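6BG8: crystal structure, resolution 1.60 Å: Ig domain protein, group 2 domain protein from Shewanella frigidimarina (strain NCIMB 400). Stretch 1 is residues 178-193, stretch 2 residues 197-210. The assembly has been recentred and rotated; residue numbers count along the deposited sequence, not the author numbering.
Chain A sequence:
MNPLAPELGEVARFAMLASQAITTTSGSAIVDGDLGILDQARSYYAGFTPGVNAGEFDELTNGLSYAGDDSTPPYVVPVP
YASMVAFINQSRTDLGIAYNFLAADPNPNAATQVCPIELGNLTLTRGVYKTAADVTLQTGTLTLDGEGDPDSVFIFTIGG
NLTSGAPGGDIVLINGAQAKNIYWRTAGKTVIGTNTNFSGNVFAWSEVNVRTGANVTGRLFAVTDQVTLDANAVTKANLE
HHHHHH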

# COMPACT_ATOMS: atom_id res chain seq x y z
N GLN A 178 5.92 -11.66 -7.12
CA GLN A 178 5.31 -10.49 -7.75
C GLN A 178 4.81 -9.52 -6.69
O GLN A 178 4.31 -9.94 -5.64
CB GLN A 178 4.14 -10.89 -8.64
CG GLN A 178 4.48 -11.85 -9.73
CD GLN A 178 3.28 -12.12 -10.59
OE1 GLN A 178 2.85 -11.24 -11.34
NE2 GLN A 178 2.70 -13.31 -10.46
N ALA A 179 4.93 -8.22 -6.98
CA ALA A 179 4.47 -7.19 -6.05
C ALA A 179 3.01 -7.40 -5.66
O ALA A 179 2.64 -7.16 -4.50
CB ALA A 179 4.64 -5.80 -6.67
N LYS A 180 2.17 -7.83 -6.60
CA LYS A 180 0.75 -7.96 -6.30
C LYS A 180 0.47 -9.03 -5.25
O LYS A 180 -0.62 -9.02 -4.66
CB LYS A 180 -0.03 -8.25 -7.58
CG LYS A 180 0.16 -9.68 -8.11
CD LYS A 180 -0.36 -9.79 -9.53
CE LYS A 180 -0.64 -11.22 -9.92
NZ LYS A 180 -1.70 -11.29 -10.96
N ASN A 181 1.42 -9.93 -4.99
CA ASN A 181 1.25 -11.02 -4.05
C ASN A 181 2.03 -10.83 -2.75
O ASN A 181 2.13 -11.77 -1.96
CB ASN A 181 1.64 -12.35 -4.70
CG ASN A 181 0.72 -12.73 -5.85
OD1 ASN A 181 -0.47 -12.40 -5.84
ND2 ASN A 181 1.26 -13.43 -6.84
N ILE A 182 2.57 -9.63 -2.51
CA ILE A 182 3.30 -9.31 -1.29
C ILE A 182 2.45 -8.36 -0.46
O ILE A 182 1.88 -7.40 -1.00
CB ILE A 182 4.67 -8.69 -1.60
CG1 ILE A 182 5.48 -9.64 -2.49
CG2 ILE A 182 5.41 -8.36 -0.32
CD1 ILE A 182 6.58 -8.92 -3.23
N TYR A 183 2.40 -8.60 0.85
CA TYR A 183 1.53 -7.85 1.75
C TYR A 183 2.30 -7.46 3.01
O TYR A 183 2.97 -8.30 3.61
CB TYR A 183 0.30 -8.67 2.13
CG TYR A 183 -0.55 -9.02 0.93
CD1 TYR A 183 -0.28 -10.16 0.18
CD2 TYR A 183 -1.59 -8.20 0.52
CE1 TYR A 183 -1.04 -10.48 -0.93
CE2 TYR A 183 -2.36 -8.51 -0.57
CZ TYR A 183 -2.08 -9.65 -1.30
OH TYR A 183 -2.84 -9.96 -2.41
N TRP A 184 2.20 -6.19 3.39
CA TRP A 184 2.85 -5.66 4.57
C TRP A 184 1.77 -5.09 5.48
O TRP A 184 1.01 -4.22 5.06
CB TRP A 184 3.85 -4.55 4.21
CG TRP A 184 4.90 -4.95 3.23
CD1 TRP A 184 4.85 -4.83 1.87
CD2 TRP A 184 6.17 -5.54 3.54
NE1 TRP A 184 6.02 -5.31 1.31
CE2 TRP A 184 6.84 -5.75 2.32
CE3 TRP A 184 6.81 -5.90 4.73
CZ2 TRP A 184 8.11 -6.32 2.26
CZ3 TRP A 184 8.08 -6.46 4.67
CH2 TRP A 184 8.71 -6.67 3.44
N ARG A 185 1.73 -5.56 6.72
CA ARG A 185 0.72 -5.10 7.68
C ARG A 185 1.45 -4.60 8.91
O ARG A 185 2.15 -5.37 9.57
CB ARG A 185 -0.23 -6.25 8.06
CG ARG A 185 -1.49 -5.85 8.85
CD ARG A 185 -1.22 -5.50 10.32
NE ARG A 185 -0.60 -6.57 11.10
CZ ARG A 185 -0.60 -6.60 12.43
NH1 ARG A 185 -1.19 -5.63 13.13
NH2 ARG A 185 -0.00 -7.60 13.07
N THR A 186 1.29 -3.32 9.25
CA THR A 186 1.89 -2.78 10.46
C THR A 186 0.80 -2.25 11.38
O THR A 186 -0.10 -1.54 10.93
CB THR A 186 2.91 -1.67 10.16
OG1 THR A 186 2.27 -0.60 9.46
CG2 THR A 186 4.06 -2.22 9.31
N ALA A 187 0.89 -2.60 12.67
CA ALA A 187 0.05 -1.95 13.66
C ALA A 187 0.50 -0.52 13.92
O ALA A 187 -0.30 0.30 14.39
CB ALA A 187 0.04 -2.74 14.97
N GLY A 188 1.76 -0.22 13.63
CA GLY A 188 2.29 1.12 13.62
C GLY A 188 2.35 1.67 12.22
O GLY A 188 1.52 1.35 11.36
N LYS A 189 3.34 2.52 11.97
CA LYS A 189 3.46 3.14 10.67
C LYS A 189 4.42 2.36 9.78
O LYS A 189 5.23 1.56 10.24
CB LYS A 189 3.97 4.58 10.81
CG LYS A 189 5.38 4.70 11.34
CD LYS A 189 5.81 6.15 11.40
CE LYS A 189 7.15 6.30 12.10
NZ LYS A 189 7.52 7.74 12.35
N THR A 190 4.31 2.61 8.47
CA THR A 190 5.27 2.11 7.49
C THR A 190 6.00 3.29 6.87
O THR A 190 5.37 4.24 6.38
CB THR A 190 4.58 1.28 6.41
OG1 THR A 190 4.03 0.09 7.00
CG2 THR A 190 5.57 0.88 5.32
N VAL A 191 7.33 3.25 6.92
CA VAL A 191 8.19 4.32 6.42
C VAL A 191 9.13 3.70 5.39
O VAL A 191 9.84 2.74 5.69
CB VAL A 191 8.98 4.99 7.55
CG1 VAL A 191 9.87 6.07 7.01
CG2 VAL A 191 8.02 5.55 8.60
N ILE A 192 9.12 4.25 4.17
CA ILE A 192 9.90 3.72 3.06
C ILE A 192 11.05 4.67 2.77
O ILE A 192 10.83 5.87 2.57
CB ILE A 192 8.99 3.51 1.83
CG1 ILE A 192 7.96 2.42 2.17
CG2 ILE A 192 9.79 3.13 0.60
CD1 ILE A 192 6.81 2.29 1.18
N GLY A 193 12.28 4.15 2.76
CA GLY A 193 13.46 5.00 2.78
C GLY A 193 13.75 5.70 1.46
O GLY A 193 13.32 5.26 0.39
N ASN A 197 13.79 0.97 -3.69
CA ASN A 197 12.82 0.27 -4.52
C ASN A 197 12.02 -0.66 -3.62
O ASN A 197 12.59 -1.58 -3.03
CB ASN A 197 13.50 -0.54 -5.63
CG ASN A 197 14.30 0.32 -6.59
OD1 ASN A 197 13.85 1.39 -6.99
ND2 ASN A 197 15.48 -0.16 -6.97
N PHE A 198 10.72 -0.40 -3.51
CA PHE A 198 9.82 -1.12 -2.61
C PHE A 198 8.74 -1.83 -3.41
O PHE A 198 8.23 -1.29 -4.40
CB PHE A 198 9.19 -0.15 -1.59
CG PHE A 198 8.41 -0.83 -0.49
CD1 PHE A 198 7.13 -1.31 -0.73
CD2 PHE A 198 8.95 -0.97 0.77
CE1 PHE A 198 6.43 -1.96 0.27
CE2 PHE A 198 8.25 -1.60 1.78
CZ PHE A 198 6.98 -2.10 1.53
N SER A 199 8.38 -3.05 -2.97
CA SER A 199 7.34 -3.85 -3.60
C SER A 199 6.36 -4.36 -2.55
O SER A 199 6.78 -4.82 -1.49
CB SER A 199 7.94 -5.07 -4.34
OG SER A 199 8.49 -4.68 -5.58
N GLY A 200 5.07 -4.27 -2.84
CA GLY A 200 4.06 -4.89 -2.00
C GLY A 200 2.92 -3.95 -1.65
O GLY A 200 2.95 -2.75 -1.89
N ASN A 201 1.87 -4.55 -1.08
CA ASN A 201 0.68 -3.82 -0.64
C ASN A 201 0.83 -3.49 0.83
O ASN A 201 0.82 -4.39 1.68
CB ASN A 201 -0.58 -4.64 -0.89
CG ASN A 201 -0.73 -5.06 -2.33
OD1 ASN A 201 -1.19 -4.27 -3.16
ND2 ASN A 201 -0.32 -6.29 -2.65
N VAL A 202 0.93 -2.20 1.14
CA VAL A 202 1.17 -1.76 2.51
C VAL A 202 -0.16 -1.45 3.18
O VAL A 202 -0.92 -0.61 2.68
CB VAL A 202 2.10 -0.53 2.53
CG1 VAL A 202 2.33 -0.06 3.95
CG2 VAL A 202 3.42 -0.86 1.86
N PHE A 203 -0.46 -2.13 4.28
CA PHE A 203 -1.62 -1.85 5.13
C PHE A 203 -1.10 -1.37 6.49
O PHE A 203 -0.89 -2.17 7.41
CB PHE A 203 -2.50 -3.09 5.30
CG PHE A 203 -3.20 -3.51 4.04
CD1 PHE A 203 -2.50 -4.18 3.03
CD2 PHE A 203 -4.56 -3.26 3.87
CE1 PHE A 203 -3.15 -4.58 1.88
CE2 PHE A 203 -5.21 -3.66 2.72
CZ PHE A 203 -4.51 -4.32 1.73
N ALA A 204 -0.87 -0.06 6.60
CA ALA A 204 -0.43 0.54 7.86
C ALA A 204 -1.64 0.99 8.66
O ALA A 204 -2.51 1.67 8.12
CB ALA A 204 0.50 1.73 7.60
N TRP A 205 -1.70 0.60 9.93
CA TRP A 205 -2.83 1.02 10.74
C TRP A 205 -2.86 2.53 10.89
O TRP A 205 -3.93 3.15 10.82
CB TRP A 205 -2.79 0.36 12.12
CG TRP A 205 -3.94 0.82 12.97
CD1 TRP A 205 -3.89 1.72 14.01
CD2 TRP A 205 -5.31 0.42 12.85
NE1 TRP A 205 -5.15 1.89 14.53
CE2 TRP A 205 -6.04 1.11 13.84
CE3 TRP A 205 -5.98 -0.45 11.99
CZ2 TRP A 205 -7.41 0.95 14.00
CZ3 TRP A 205 -7.36 -0.62 12.16
CH2 TRP A 205 -8.05 0.09 13.15
N SER A 206 -1.70 3.15 11.10
CA SER A 206 -1.63 4.59 11.26
C SER A 206 -1.37 5.29 9.94
O SER A 206 -2.32 5.66 9.24
CB SER A 206 -0.56 4.97 12.29
OG SER A 206 0.65 4.28 12.01
N GLU A 207 -0.10 5.47 9.56
CA GLU A 207 0.25 6.25 8.38
C GLU A 207 1.35 5.56 7.59
O GLU A 207 2.09 4.72 8.10
CB GLU A 207 0.70 7.67 8.76
CG GLU A 207 1.89 7.73 9.71
CD GLU A 207 2.30 9.16 10.07
OE1 GLU A 207 2.33 10.03 9.18
OE2 GLU A 207 2.60 9.40 11.26
N VAL A 208 1.47 5.95 6.32
CA VAL A 208 2.56 5.54 5.45
C VAL A 208 3.33 6.79 5.04
O VAL A 208 2.74 7.75 4.53
CB VAL A 208 2.06 4.79 4.19
CG1 VAL A 208 3.24 4.32 3.34
CG2 VAL A 208 1.15 3.63 4.58
N ASN A 209 4.64 6.78 5.26
CA ASN A 209 5.50 7.90 4.88
C ASN A 209 6.53 7.38 3.89
O ASN A 209 7.43 6.63 4.28
CB ASN A 209 6.18 8.53 6.10
CG ASN A 209 5.19 8.88 7.22
OD1 ASN A 209 5.50 8.69 8.40
ND2 ASN A 209 4.02 9.39 6.86
N VAL A 210 6.40 7.78 2.63
CA VAL A 210 7.35 7.39 1.59
C VAL A 210 8.35 8.53 1.42
O VAL A 210 7.96 9.67 1.14
CB VAL A 210 6.63 7.09 0.26
CG1 VAL A 210 7.59 6.39 -0.71
CG2 VAL A 210 5.38 6.24 0.51
O HOH W 1 8.02 8.86 9.53
O HOH W 2 5.26 9.92 11.31

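Strands 182-186 and 190-192 run parallel to strands 201-204 and 208-210, bridged residues being eighteen apart; strand 197-199, before the corner at Gly200, runs across strand 182-186 at 95°. Their backbones supply most of the polar contact, and together the two stretches bury 1165 Å² of surface.

Near the start of stretch 1 is a short 3-10 segment, 179-180, where small Ala179 lets its CB pack 4.1 Å from Ser199 CB. The carbonyls of Lys180, in this segment, and Ile182, at the start of the strand, both face the Asn201 amide. The side chain of that asparagine, chi1 in m, brings ND2 to Ile182 O at 3.0 Å and, by a weak hydrogen bond, to Lys180 O at 3.4 Å. An amide suits this place because its NH2 group carries two hydrogens. Ile182 O also accepts from Asn201 N at 2.9 Å, which starts the backbone ladder.

The ring of Tyr183 shares a face of the sheet with Asn201 and Phe203. Asn201 ND2 sits over one face of this ring, 3.7 Å from Tyr183 CE2, while Phe203 CE1 lies at its edge, 4.2 Å from Tyr183 CD2. A broad flat ring suits this buried place: its face covers the Asn201 amide and its edge meets Phe203.

Trp184 is buried and ties together both arms of the corner at Gly200. Its backbone N donates to Asn201 O at 2.8 Å, and its O accepts from Phe203 N at 2.7 Å. Its indole NE1 reaches back to Ser199 O at 2.9 Å, so the one polar atom of a large apolar ring is satisfied. Phe198 CZ lies over a face of the indole, 3.5 Å from Trp184 CD1. Gly200 passes at the indole edge; a CB there would fall 2.4 Å from Trp184 NE1, and the backbone angles of Gly200 by themselves call for glycine.

Arg185 contributes chiefly backbone here, with its CA 3.4 Å from Phe203 O; its guanidinium is hydrogen-bonded elsewhere in the structure. Thr186 continues the ladder, with N to Phe203 O at 3.1 Å and O to Trp205 N at 2.9 Å. Thr186 OG1 accepts from Thr190 OG1 at 3.1 Å and donates to Gly188 O at 2.8 Å, bracing the turn. Beside it, the small Ala204 puts its CB 3.5 Å from Thr186 OG1.

After the turn, Lys189 packs its CB 3.3 Å from Glu207 O, while its extended chain carries the amine out to water. One water accepts from Lys189 NZ at 3.1 Å and donates to Asn209 OD1 at 2.8 Å; the other donates to Glu207 OE2 at 2.7 Å.

The ladder then resumes: Thr190 N to Glu207 O at 3.1 Å, Asn209 N to Thr190 O at 2.9 Å, and Ile192 N to Asn209 O at 2.9 Å. Between these, Val191 points to the same face as Asn209, its CG2 4.0 Å from Asn209 OD1. Ile192, the residue most covered by the other stretch, ends the contact on the face that also carries Trp184, Thr190 and Val208: its CD1 lies 3.9 Å from the centroid of the Phe198 ring, over the face, and its CB packs 4.1 Å from Val210 CG1. A branched aliphatic chain can meet both partners without leaving a polar group unpaired.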